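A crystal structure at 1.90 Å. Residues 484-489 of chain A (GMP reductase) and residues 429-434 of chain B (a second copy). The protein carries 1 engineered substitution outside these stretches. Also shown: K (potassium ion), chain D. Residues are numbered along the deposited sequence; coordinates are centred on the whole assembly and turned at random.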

# COMPACT_ATOMS: atom_id res chain seq x y z
N GLY A 484 -3.71 22.90 -7.16
CA GLY A 484 -4.69 21.84 -7.20
C GLY A 484 -5.47 21.75 -5.89
O GLY A 484 -5.38 22.61 -5.01
N SER A 485 -6.24 20.68 -5.77
CA SER A 485 -6.92 20.38 -4.51
C SER A 485 -5.91 19.97 -3.45
O SER A 485 -4.99 19.19 -3.72
CB SER A 485 -7.95 19.26 -4.71
OG SER A 485 -9.11 19.75 -5.34
N HIS A 486 -6.06 20.51 -2.23
CA HIS A 486 -5.17 20.16 -1.13
C HIS A 486 -5.94 20.14 0.18
O HIS A 486 -6.81 20.99 0.42
CB HIS A 486 -3.98 21.14 -1.04
CG HIS A 486 -4.35 22.59 -1.01
ND1 HIS A 486 -4.58 23.28 0.17
CD2 HIS A 486 -4.51 23.49 -2.00
CE1 HIS A 486 -4.87 24.54 -0.10
NE2 HIS A 486 -4.84 24.70 -1.41
N GLY A 487 -5.64 19.15 1.03
CA GLY A 487 -6.17 19.09 2.38
C GLY A 487 -7.55 18.48 2.52
O GLY A 487 -8.14 18.57 3.60
N VAL A 488 -8.08 17.84 1.47
CA VAL A 488 -9.40 17.23 1.51
C VAL A 488 -9.31 15.84 0.87
O VAL A 488 -8.31 15.49 0.23
CB VAL A 488 -10.47 18.08 0.80
N ALA A 489 -10.36 15.06 1.05
CA ALA A 489 -10.44 13.72 0.48
C ALA A 489 -11.68 13.58 -0.40
O ALA A 489 -11.61 13.78 -1.62
CB ALA A 489 -10.45 12.66 1.58
K K D . -6.37 25.20 -5.01
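Chain B (429-434) GVEGSV

This is a small contact between stretches of two copies of GMP reductase, burying 240 Å² with both sides summed, in which a strand of chain B lies along an irregular segment of chain A and is tied to it by a single backbone hydrogen bond. Chain B enters through loop residues Gly B429 and Val B430 and then runs as an extended strand from Glu B431 to Val B434, continuing later in the chain. Chain A has no regular helix or strand here. Its path is broken at Gly A487, where a phi of 84° places the backbone in a region that favours glycine, before Val A488 returns to an extended conformation. The two segments run in broadly the same direction, with Ser A485 near Val B430 at the start and Ala A489 near Gly B432 further on. The CA atoms of the first pair are 7.6 Å apart and those of the second 4.7 Å; between them chain A bows away, and neither His A486 nor Gly A487 makes contact.

The hydrogen bond forms at the close end. Ala A489 N donates to Ser B433 O over 3.2 Å, with an angle of 151° at the hydrogen, so the bond is moderately bent. Because it joins two backbones, it makes no demand on either side chain. The small side chains of the same residues also meet, Ala A489 CB lying 3.8 Å from Ser B433 OG, a van der Waals approach. Val A488 adds to the packing, its CA 3.9 Å from Ser B433 O; its outer methyl groups are not modelled.

Gly B432 is what lets the backbones come so near. Its CA lies 3.7 Å from Ala A489 C, and a CB at this position would point toward chain A and fall only 3.2 Å from both Ala A489 C and Val A488 CB, a tight fit. Glu B431, the residue before it, directs its CA-to-CB bond away from chain A; the rest of its side chain is not modelled.

Where the backbones are further apart, side chains span the gap. Ser A485 and Val B430 both point toward the opposing stretch, each with chi1 in the m well, and Ser A485 OG comes within 3.1 Å of Val B430 CG2. A methyl group offers the hydroxyl no conventional hydrogen bond, so this is a close packing contact. Gly A484 takes no part in the contact; its carbonyl O instead binds the potassium ion at 2.8 Å, alongside five ligand atoms elsewhere in the structure.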

# COMPACT_ATOMS: atom_id res chain seq x y z
N GLY B 429 -14.51 24.04 -8.70
CA GLY B 429 -14.27 23.55 -7.36
C GLY B 429 -14.63 22.08 -7.28
O GLY B 429 -15.31 21.53 -8.15
N VAL B 430 -14.17 21.44 -6.20
CA VAL B 430 -14.36 20.01 -6.02
C VAL B 430 -15.10 19.77 -4.70
O VAL B 430 -15.31 20.68 -3.90
CB VAL B 430 -13.03 19.23 -6.03
CG1 VAL B 430 -12.32 19.42 -7.36
CG2 VAL B 430 -12.14 19.66 -4.87
N GLU B 431 -15.50 18.52 -4.50
CA GLU B 431 -16.08 18.06 -3.25
C GLU B 431 -15.15 17.05 -2.57
O GLU B 431 -14.41 16.32 -3.23
CB GLU B 431 -17.46 17.43 -3.48
N GLY B 432 -15.20 17.03 -1.24
CA GLY B 432 -14.41 16.10 -0.46
C GLY B 432 -14.93 16.04 0.96
O GLY B 432 -15.92 16.68 1.32
N SER B 433 -14.24 15.24 1.78
CA SER B 433 -14.58 15.10 3.18
C SER B 433 -13.42 15.59 4.04
O SER B 433 -12.26 15.55 3.63
CB SER B 433 -14.90 13.63 3.53
OG SER B 433 -13.83 12.77 3.21
N VAL B 434 -13.76 16.07 5.24
CA VAL B 434 -12.78 16.42 6.26
C VAL B 434 -13.17 15.70 7.54
O VAL B 434 -14.35 15.50 7.83
CB VAL B 434 -12.69 17.94 6.49